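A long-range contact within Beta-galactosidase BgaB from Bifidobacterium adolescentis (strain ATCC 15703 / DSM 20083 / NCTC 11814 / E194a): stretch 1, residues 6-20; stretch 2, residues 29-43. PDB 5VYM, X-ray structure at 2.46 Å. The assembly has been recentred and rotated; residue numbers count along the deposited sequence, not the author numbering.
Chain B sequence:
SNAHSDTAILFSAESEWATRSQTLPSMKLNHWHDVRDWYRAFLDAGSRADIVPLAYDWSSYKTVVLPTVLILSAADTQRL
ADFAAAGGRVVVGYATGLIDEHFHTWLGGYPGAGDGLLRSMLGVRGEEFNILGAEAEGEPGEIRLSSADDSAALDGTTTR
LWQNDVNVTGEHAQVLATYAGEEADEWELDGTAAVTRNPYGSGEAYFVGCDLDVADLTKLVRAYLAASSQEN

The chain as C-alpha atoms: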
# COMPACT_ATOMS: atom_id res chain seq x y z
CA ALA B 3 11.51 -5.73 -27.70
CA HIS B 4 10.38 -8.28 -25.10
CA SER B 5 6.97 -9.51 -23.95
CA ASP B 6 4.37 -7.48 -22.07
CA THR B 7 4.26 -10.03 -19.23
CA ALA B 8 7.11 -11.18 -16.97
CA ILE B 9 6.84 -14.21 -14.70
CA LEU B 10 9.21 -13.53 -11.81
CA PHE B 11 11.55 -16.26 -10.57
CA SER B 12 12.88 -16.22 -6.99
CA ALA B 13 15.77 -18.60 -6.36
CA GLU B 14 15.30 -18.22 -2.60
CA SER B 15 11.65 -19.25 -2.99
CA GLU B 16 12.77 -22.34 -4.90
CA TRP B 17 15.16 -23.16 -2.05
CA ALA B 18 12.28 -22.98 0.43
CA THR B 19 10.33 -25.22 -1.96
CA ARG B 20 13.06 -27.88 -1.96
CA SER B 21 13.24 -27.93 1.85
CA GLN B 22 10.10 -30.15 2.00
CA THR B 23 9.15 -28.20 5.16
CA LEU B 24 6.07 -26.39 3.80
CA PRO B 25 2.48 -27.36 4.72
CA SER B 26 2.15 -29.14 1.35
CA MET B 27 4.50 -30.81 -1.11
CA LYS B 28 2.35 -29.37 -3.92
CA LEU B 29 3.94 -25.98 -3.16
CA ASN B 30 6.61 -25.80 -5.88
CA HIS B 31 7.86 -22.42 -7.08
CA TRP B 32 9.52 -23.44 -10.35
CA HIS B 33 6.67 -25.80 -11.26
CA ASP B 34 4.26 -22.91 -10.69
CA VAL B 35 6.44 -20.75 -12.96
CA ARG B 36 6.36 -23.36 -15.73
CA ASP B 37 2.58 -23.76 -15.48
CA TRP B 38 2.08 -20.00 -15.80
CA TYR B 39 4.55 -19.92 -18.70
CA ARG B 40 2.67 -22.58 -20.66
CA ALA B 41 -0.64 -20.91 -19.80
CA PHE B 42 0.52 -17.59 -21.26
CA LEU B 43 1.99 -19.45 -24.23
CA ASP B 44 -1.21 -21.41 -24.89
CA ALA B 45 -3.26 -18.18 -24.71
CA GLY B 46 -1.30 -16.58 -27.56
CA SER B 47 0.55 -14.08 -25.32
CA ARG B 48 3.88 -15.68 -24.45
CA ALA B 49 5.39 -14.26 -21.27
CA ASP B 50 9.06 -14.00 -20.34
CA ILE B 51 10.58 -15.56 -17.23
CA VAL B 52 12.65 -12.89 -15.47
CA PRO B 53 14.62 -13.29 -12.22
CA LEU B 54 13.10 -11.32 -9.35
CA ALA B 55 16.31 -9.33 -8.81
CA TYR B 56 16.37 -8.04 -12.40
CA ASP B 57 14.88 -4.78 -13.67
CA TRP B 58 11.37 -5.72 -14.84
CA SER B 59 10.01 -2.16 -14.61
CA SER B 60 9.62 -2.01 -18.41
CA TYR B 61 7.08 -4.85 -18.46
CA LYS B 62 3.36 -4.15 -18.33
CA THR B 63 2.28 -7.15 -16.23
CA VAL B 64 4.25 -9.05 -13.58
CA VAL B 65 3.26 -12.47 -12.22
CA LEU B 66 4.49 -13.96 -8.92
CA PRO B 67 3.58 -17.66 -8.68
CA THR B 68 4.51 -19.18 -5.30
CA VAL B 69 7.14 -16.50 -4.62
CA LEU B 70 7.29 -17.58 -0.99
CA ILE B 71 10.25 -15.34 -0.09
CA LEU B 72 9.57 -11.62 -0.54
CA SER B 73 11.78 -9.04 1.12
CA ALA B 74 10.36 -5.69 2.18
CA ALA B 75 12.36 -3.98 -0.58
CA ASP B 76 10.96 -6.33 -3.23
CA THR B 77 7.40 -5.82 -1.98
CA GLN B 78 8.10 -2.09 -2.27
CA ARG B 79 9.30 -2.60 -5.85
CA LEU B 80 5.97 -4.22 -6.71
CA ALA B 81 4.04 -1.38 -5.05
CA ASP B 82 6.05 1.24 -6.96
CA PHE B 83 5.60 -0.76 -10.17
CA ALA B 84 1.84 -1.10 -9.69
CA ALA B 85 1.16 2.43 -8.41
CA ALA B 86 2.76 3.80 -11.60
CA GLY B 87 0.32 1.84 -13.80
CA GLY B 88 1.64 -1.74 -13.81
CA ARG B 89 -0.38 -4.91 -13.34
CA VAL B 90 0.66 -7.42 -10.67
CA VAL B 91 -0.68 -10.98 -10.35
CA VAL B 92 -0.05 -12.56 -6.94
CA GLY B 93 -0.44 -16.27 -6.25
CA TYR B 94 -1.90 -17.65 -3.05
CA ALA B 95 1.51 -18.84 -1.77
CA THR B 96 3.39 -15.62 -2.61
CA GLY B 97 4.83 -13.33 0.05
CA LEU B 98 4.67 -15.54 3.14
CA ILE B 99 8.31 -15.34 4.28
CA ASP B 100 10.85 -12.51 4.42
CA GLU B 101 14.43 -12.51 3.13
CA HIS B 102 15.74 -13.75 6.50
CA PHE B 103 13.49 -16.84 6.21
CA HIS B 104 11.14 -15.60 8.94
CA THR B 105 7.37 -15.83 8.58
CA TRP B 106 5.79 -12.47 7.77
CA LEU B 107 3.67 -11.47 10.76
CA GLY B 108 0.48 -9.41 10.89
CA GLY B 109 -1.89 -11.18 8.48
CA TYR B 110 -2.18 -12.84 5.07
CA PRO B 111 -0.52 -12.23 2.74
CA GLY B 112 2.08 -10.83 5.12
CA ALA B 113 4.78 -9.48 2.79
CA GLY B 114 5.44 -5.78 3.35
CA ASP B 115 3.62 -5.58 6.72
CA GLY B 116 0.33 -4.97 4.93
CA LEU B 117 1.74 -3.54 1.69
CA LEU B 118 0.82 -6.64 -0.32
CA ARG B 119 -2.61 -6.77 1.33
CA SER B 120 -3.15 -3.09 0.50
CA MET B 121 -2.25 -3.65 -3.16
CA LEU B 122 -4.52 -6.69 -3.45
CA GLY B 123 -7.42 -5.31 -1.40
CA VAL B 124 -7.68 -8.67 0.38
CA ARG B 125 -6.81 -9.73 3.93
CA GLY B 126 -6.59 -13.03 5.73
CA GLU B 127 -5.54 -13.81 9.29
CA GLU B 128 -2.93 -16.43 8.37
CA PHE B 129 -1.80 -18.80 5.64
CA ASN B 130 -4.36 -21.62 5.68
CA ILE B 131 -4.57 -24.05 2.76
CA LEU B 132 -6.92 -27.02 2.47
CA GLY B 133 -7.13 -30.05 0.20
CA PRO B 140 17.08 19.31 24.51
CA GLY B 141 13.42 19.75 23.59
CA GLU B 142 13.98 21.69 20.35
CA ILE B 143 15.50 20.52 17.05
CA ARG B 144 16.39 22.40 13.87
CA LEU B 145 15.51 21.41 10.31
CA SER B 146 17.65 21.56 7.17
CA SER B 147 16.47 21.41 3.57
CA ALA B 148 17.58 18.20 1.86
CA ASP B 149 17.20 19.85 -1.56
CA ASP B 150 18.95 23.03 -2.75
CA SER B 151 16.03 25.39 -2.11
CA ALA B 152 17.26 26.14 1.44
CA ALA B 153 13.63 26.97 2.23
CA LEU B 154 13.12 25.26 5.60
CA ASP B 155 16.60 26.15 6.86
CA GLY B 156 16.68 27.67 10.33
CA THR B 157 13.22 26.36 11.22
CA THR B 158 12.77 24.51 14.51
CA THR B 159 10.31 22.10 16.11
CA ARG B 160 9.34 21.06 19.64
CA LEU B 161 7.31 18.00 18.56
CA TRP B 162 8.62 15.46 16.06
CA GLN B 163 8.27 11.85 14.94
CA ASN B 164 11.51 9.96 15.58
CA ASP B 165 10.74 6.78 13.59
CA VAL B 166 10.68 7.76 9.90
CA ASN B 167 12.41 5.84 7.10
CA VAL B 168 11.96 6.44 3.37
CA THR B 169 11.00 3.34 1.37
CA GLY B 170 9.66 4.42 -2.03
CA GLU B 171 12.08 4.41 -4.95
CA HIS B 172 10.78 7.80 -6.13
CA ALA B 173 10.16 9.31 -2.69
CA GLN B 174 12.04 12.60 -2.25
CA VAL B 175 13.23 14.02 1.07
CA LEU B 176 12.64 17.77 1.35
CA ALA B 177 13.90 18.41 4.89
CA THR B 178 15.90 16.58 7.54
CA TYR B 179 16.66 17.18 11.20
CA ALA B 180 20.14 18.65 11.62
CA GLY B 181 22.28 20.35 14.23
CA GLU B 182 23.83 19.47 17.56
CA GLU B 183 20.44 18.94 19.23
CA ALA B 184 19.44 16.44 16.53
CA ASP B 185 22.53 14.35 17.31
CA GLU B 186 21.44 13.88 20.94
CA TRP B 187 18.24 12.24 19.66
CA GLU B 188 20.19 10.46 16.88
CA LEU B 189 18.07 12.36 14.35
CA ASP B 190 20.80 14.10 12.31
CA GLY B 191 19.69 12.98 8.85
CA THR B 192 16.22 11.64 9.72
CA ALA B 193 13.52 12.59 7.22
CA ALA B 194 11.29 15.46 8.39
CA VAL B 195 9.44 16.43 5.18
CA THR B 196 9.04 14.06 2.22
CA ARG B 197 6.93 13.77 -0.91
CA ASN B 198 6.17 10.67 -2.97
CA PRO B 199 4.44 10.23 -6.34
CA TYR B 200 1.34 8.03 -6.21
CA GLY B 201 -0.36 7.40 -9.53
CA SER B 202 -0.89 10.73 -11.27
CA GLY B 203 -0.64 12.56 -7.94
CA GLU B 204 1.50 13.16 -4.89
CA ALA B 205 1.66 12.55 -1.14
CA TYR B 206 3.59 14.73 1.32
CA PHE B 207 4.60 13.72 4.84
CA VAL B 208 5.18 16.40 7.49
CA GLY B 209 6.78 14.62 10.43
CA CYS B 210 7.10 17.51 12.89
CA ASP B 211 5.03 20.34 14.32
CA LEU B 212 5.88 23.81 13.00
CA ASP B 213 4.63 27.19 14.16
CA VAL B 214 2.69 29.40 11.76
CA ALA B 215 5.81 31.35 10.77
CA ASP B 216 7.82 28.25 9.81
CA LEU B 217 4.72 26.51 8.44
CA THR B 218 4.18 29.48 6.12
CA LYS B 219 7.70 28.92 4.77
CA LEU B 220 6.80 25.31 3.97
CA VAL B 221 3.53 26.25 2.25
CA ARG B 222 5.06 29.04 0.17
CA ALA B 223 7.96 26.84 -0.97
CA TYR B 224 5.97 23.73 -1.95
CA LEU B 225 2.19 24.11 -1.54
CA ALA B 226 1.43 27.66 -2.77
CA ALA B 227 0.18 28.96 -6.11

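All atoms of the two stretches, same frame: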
# COMPACT_ATOMS: atom_id res chain seq x y z
N ASP B 6 5.06 -8.36 -23.00
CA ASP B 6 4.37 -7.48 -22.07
C ASP B 6 4.32 -8.04 -20.66
O ASP B 6 4.17 -7.27 -19.70
CB ASP B 6 2.94 -7.20 -22.55
CG ASP B 6 2.89 -6.23 -23.71
OD1 ASP B 6 3.84 -5.43 -23.87
OD2 ASP B 6 1.90 -6.26 -24.47
N THR B 7 4.43 -9.36 -20.51
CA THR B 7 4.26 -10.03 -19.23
C THR B 7 5.57 -10.70 -18.82
O THR B 7 6.22 -11.36 -19.63
CB THR B 7 3.14 -11.07 -19.30
OG1 THR B 7 1.95 -10.45 -19.79
CG2 THR B 7 2.88 -11.67 -17.93
N ALA B 8 5.94 -10.53 -17.55
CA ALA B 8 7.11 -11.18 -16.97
C ALA B 8 6.67 -12.04 -15.80
O ALA B 8 5.99 -11.56 -14.89
CB ALA B 8 8.15 -10.16 -16.52
N ILE B 9 7.04 -13.32 -15.83
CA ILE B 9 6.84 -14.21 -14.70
C ILE B 9 8.12 -14.20 -13.88
O ILE B 9 9.18 -14.60 -14.37
CB ILE B 9 6.48 -15.63 -15.17
CG1 ILE B 9 5.22 -15.60 -16.02
CG2 ILE B 9 6.31 -16.56 -13.97
CD1 ILE B 9 4.84 -16.93 -16.61
N LEU B 10 8.02 -13.74 -12.64
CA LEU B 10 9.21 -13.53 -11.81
C LEU B 10 9.65 -14.84 -11.16
O LEU B 10 8.82 -15.61 -10.66
CB LEU B 10 8.94 -12.48 -10.75
CG LEU B 10 8.47 -11.12 -11.26
CD1 LEU B 10 8.50 -10.10 -10.14
CD2 LEU B 10 9.31 -10.66 -12.45
N PHE B 11 10.96 -15.07 -11.16
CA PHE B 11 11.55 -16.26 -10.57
C PHE B 11 12.41 -15.86 -9.38
O PHE B 11 13.31 -15.01 -9.51
CB PHE B 11 12.39 -17.03 -11.60
CG PHE B 11 13.22 -18.12 -11.00
CD1 PHE B 11 12.61 -19.24 -10.45
CD2 PHE B 11 14.60 -18.04 -10.98
CE1 PHE B 11 13.37 -20.26 -9.89
CE2 PHE B 11 15.37 -19.05 -10.43
CZ PHE B 11 14.75 -20.16 -9.88
N SER B 12 12.14 -16.47 -8.23
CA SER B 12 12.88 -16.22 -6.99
C SER B 12 13.63 -17.49 -6.62
O SER B 12 13.01 -18.49 -6.25
CB SER B 12 11.94 -15.79 -5.87
OG SER B 12 12.59 -15.83 -4.62
N ALA B 13 14.96 -17.44 -6.72
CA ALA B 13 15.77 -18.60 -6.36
C ALA B 13 15.59 -18.96 -4.89
O ALA B 13 15.52 -20.15 -4.53
CB ALA B 13 17.24 -18.34 -6.67
N GLU B 14 15.51 -17.96 -4.02
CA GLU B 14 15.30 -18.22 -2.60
C GLU B 14 13.97 -18.94 -2.36
O GLU B 14 13.88 -19.83 -1.51
CB GLU B 14 15.36 -16.92 -1.80
CG GLU B 14 16.72 -16.23 -1.81
CD GLU B 14 16.90 -15.30 -3.00
OE1 GLU B 14 17.70 -14.34 -2.89
OE2 GLU B 14 16.24 -15.51 -4.04
N SER B 15 12.93 -18.56 -3.12
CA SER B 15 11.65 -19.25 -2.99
C SER B 15 11.75 -20.70 -3.44
O SER B 15 11.11 -21.58 -2.86
CB SER B 15 10.57 -18.51 -3.79
OG SER B 15 10.41 -17.18 -3.31
N GLU B 16 12.56 -20.97 -4.47
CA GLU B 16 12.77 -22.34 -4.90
C GLU B 16 13.53 -23.14 -3.85
O GLU B 16 13.28 -24.34 -3.67
CB GLU B 16 13.51 -22.36 -6.24
CG GLU B 16 13.85 -23.76 -6.76
CD GLU B 16 12.62 -24.58 -7.11
OE1 GLU B 16 11.51 -24.02 -7.19
OE2 GLU B 16 12.77 -25.81 -7.31
N TRP B 17 14.46 -22.49 -3.14
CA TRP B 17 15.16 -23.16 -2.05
C TRP B 17 14.19 -23.56 -0.95
O TRP B 17 14.24 -24.69 -0.44
CB TRP B 17 16.26 -22.26 -1.50
CG TRP B 17 17.27 -21.82 -2.53
CD1 TRP B 17 17.50 -22.39 -3.74
CD2 TRP B 17 18.17 -20.71 -2.42
NE1 TRP B 17 18.50 -21.71 -4.40
CE2 TRP B 17 18.92 -20.67 -3.61
CE3 TRP B 17 18.41 -19.75 -1.44
CZ2 TRP B 17 19.90 -19.71 -3.84
CZ3 TRP B 17 19.38 -18.80 -1.67
CH2 TRP B 17 20.12 -18.78 -2.86
N ALA B 18 13.30 -22.64 -0.56
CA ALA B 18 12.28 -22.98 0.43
C ALA B 18 11.35 -24.07 -0.08
O ALA B 18 10.83 -24.86 0.72
CB ALA B 18 11.48 -21.73 0.80
N THR B 19 11.13 -24.14 -1.39
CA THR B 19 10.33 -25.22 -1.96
C THR B 19 11.01 -26.57 -1.78
O THR B 19 10.38 -27.55 -1.38
CB THR B 19 10.07 -24.93 -3.45
OG1 THR B 19 9.02 -23.97 -3.57
CG2 THR B 19 9.70 -26.21 -4.19
N ARG B 20 12.32 -26.63 -2.06
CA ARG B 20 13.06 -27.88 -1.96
C ARG B 20 13.17 -28.40 -0.54
O ARG B 20 13.41 -29.59 -0.35
CB ARG B 20 14.47 -27.69 -2.54
CG ARG B 20 14.51 -27.36 -4.02
CD ARG B 20 15.91 -26.96 -4.43
NE ARG B 20 16.03 -26.72 -5.86
CZ ARG B 20 17.09 -26.16 -6.43
NH1 ARG B 20 18.11 -25.76 -5.69
NH2 ARG B 20 17.13 -25.98 -7.75
N LEU B 29 3.31 -27.29 -3.05
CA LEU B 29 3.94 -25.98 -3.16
C LEU B 29 5.29 -26.13 -3.85
O LEU B 29 6.25 -26.64 -3.25
CB LEU B 29 4.09 -25.35 -1.78
CG LEU B 29 2.79 -24.99 -1.07
CD1 LEU B 29 3.06 -24.51 0.35
CD2 LEU B 29 2.02 -23.94 -1.86
N ASN B 30 5.38 -25.70 -5.10
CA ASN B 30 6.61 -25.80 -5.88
C ASN B 30 6.73 -24.53 -6.72
O ASN B 30 5.91 -24.30 -7.61
CB ASN B 30 6.59 -27.05 -6.77
CG ASN B 30 7.95 -27.35 -7.38
OD1 ASN B 30 8.61 -26.46 -7.92
ND2 ASN B 30 8.36 -28.61 -7.30
N HIS B 31 7.75 -23.72 -6.42
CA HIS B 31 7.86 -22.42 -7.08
C HIS B 31 8.12 -22.58 -8.58
O HIS B 31 7.39 -22.02 -9.40
CB HIS B 31 8.97 -21.59 -6.43
CG HIS B 31 9.26 -20.31 -7.14
ND1 HIS B 31 8.26 -19.50 -7.64
CD2 HIS B 31 10.43 -19.70 -7.45
CE1 HIS B 31 8.80 -18.44 -8.22
NE2 HIS B 31 10.12 -18.54 -8.12
N TRP B 32 9.16 -23.33 -8.94
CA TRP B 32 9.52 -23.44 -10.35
C TRP B 32 8.44 -24.16 -11.16
O TRP B 32 8.21 -23.82 -12.32
CB TRP B 32 10.86 -24.15 -10.52
CG TRP B 32 11.24 -24.30 -11.96
CD1 TRP B 32 11.29 -25.46 -12.68
CD2 TRP B 32 11.59 -23.25 -12.87
NE1 TRP B 32 11.67 -25.20 -13.97
CE2 TRP B 32 11.86 -23.85 -14.11
CE3 TRP B 32 11.71 -21.86 -12.74
CZ2 TRP B 32 12.23 -23.10 -15.23
CZ3 TRP B 32 12.08 -21.13 -13.85
CH2 TRP B 32 12.34 -21.75 -15.08
N HIS B 33 7.78 -25.15 -10.56
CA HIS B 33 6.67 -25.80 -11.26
C HIS B 33 5.51 -24.84 -11.46
O HIS B 33 4.82 -24.91 -12.48
CB HIS B 33 6.21 -27.04 -10.49
CG HIS B 33 7.15 -28.20 -10.60
ND1 HIS B 33 6.82 -29.47 -10.17
CD2 HIS B 33 8.41 -28.29 -11.10
CE1 HIS B 33 7.84 -30.28 -10.40
NE2 HIS B 33 8.81 -29.59 -10.96
N ASP B 34 5.29 -23.93 -10.51
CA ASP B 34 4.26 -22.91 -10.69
C ASP B 34 4.66 -21.93 -11.79
O ASP B 34 3.81 -21.46 -12.55
CB ASP B 34 4.01 -22.18 -9.37
CG ASP B 34 2.58 -21.70 -9.23
OD1 ASP B 34 1.77 -21.92 -10.16
OD2 ASP B 34 2.25 -21.09 -8.19
N VAL B 35 5.96 -21.62 -11.89
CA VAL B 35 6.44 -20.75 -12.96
C VAL B 35 6.22 -21.39 -14.32
O VAL B 35 5.77 -20.73 -15.27
CB VAL B 35 7.92 -20.39 -12.73
CG1 VAL B 35 8.49 -19.67 -13.94
CG2 VAL B 35 8.08 -19.55 -11.47
N ARG B 36 6.53 -22.68 -14.45
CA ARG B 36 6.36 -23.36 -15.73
C ARG B 36 4.89 -23.43 -16.13
O ARG B 36 4.56 -23.23 -17.31
CB ARG B 36 6.95 -24.77 -15.66
CG ARG B 36 8.44 -24.82 -15.40
CD ARG B 36 8.99 -26.23 -15.59
NE ARG B 36 8.18 -27.23 -14.88
CZ ARG B 36 8.57 -28.49 -14.68
NH1 ARG B 36 9.75 -28.90 -15.11
NH2 ARG B 36 7.78 -29.33 -14.03
N ASP B 37 4.00 -23.70 -15.17
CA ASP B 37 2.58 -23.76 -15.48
C ASP B 37 2.06 -22.42 -15.98
O ASP B 37 1.30 -22.35 -16.95
CB ASP B 37 1.79 -24.22 -14.26
CG ASP B 37 1.98 -25.70 -13.96
OD1 ASP B 37 2.69 -26.37 -14.74
OD2 ASP B 37 1.42 -26.18 -12.96
N TRP B 38 2.47 -21.32 -15.33
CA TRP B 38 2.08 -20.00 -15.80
C TRP B 38 2.70 -19.68 -17.15
O TRP B 38 2.08 -18.99 -17.97
CB TRP B 38 2.46 -18.93 -14.77
CG TRP B 38 1.47 -18.80 -13.65
CD1 TRP B 38 1.48 -19.48 -12.47
CD2 TRP B 38 0.33 -17.94 -13.61
NE1 TRP B 38 0.42 -19.09 -11.69
CE2 TRP B 38 -0.30 -18.14 -12.37
CE3 TRP B 38 -0.22 -17.01 -14.50
CZ2 TRP B 38 -1.46 -17.45 -12.00
CZ3 TRP B 38 -1.36 -16.32 -14.13
CH2 TRP B 38 -1.97 -16.55 -12.89
N TYR B 39 3.92 -20.16 -17.41
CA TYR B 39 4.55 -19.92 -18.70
C TYR B 39 3.77 -20.60 -19.82
O TYR B 39 3.48 -19.98 -20.85
CB TYR B 39 6.00 -20.41 -18.69
CG TYR B 39 6.69 -20.26 -20.02
CD1 TYR B 39 6.66 -21.28 -20.97
CD2 TYR B 39 7.37 -19.09 -20.35
CE1 TYR B 39 7.29 -21.14 -22.19
CE2 TYR B 39 8.00 -18.94 -21.57
CZ TYR B 39 7.95 -19.97 -22.49
OH TYR B 39 8.57 -19.83 -23.71
N ARG B 40 3.43 -21.87 -19.64
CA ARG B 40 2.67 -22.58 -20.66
C ARG B 40 1.26 -22.01 -20.81
O ARG B 40 0.71 -22.01 -21.92
CB ARG B 40 2.62 -24.07 -20.34
CG ARG B 40 2.01 -24.92 -21.44
CD ARG B 40 2.59 -26.33 -21.45
NE ARG B 40 4.04 -26.31 -21.62
CZ ARG B 40 4.66 -26.18 -22.79
NH1 ARG B 40 3.95 -26.04 -23.90
NH2 ARG B 40 5.98 -26.17 -22.84
N ALA B 41 0.68 -21.52 -19.72
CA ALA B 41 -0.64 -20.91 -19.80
C ALA B 41 -0.61 -19.65 -20.66
O ALA B 41 -1.47 -19.45 -21.53
CB ALA B 41 -1.17 -20.59 -18.40
N PHE B 42 0.38 -18.78 -20.43
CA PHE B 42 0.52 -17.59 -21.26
C PHE B 42 0.87 -17.95 -22.69
O PHE B 42 0.42 -17.27 -23.63
CB PHE B 42 1.57 -16.65 -20.66
CG PHE B 42 1.01 -15.65 -19.69
CD1 PHE B 42 0.41 -14.49 -20.14
CD2 PHE B 42 1.10 -15.87 -18.32
CE1 PHE B 42 -0.10 -13.56 -19.25
CE2 PHE B 42 0.59 -14.95 -17.43
CZ PHE B 42 -0.01 -13.80 -17.89
N LEU B 43 1.65 -19.01 -22.88
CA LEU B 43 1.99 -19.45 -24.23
C LEU B 43 0.76 -19.99 -24.95
O LEU B 43 0.51 -19.65 -26.12
CB LEU B 43 3.10 -20.50 -24.18
CG LEU B 43 3.67 -20.96 -25.51
CD1 LEU B 43 4.38 -19.81 -26.21
CD2 LEU B 43 4.63 -22.13 -25.30
O HOH W 1 11.21 -27.50 -8.71

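Three hydrogen bonds, all donated by backbone amides to side-chain acceptors, join the start of helix 31-43 to the first stretch. The most nearly linear runs from Ser 12 N to His 31 NE2 (2.9 Å, 173°); since His 31 NE2 accepts here, it is unprotonated, while ND1 is satisfied elsewhere in the structure. The other two engage amides of the first helical turn, which lack partners within their own helix: His 31 N donates to Thr 19 OG1 (3.1 Å) and Trp 32 N to Glu 16 OE1 (3.0 Å). Asn 30 caps the same turn, its OD1 accepting from His 33 N (3.1 Å), and a water donates to both Asn 30 OD1 (2.9 Å) and Glu 16 OE2 (2.7 Å).

His 31 also packs one ring face against Ser 15 CB, 4.2 Å from the ring centroid. Its ring meets that of Phe 11 rim to rim, and Trp 32 turns an edge toward the Phe 11 face.

Farther along, the strand runs nearly antiparallel to the helix and the contact becomes apolar. Ile 9 points into it, placing CG2 3.8 Å from Val 35 CG1 and CD1 3.6 Å from Trp 38 CB. Thr 7 CG2 lies over the Phe 42 ring, 4.0 Å from its centroid, where a methyl suits the aromatic face.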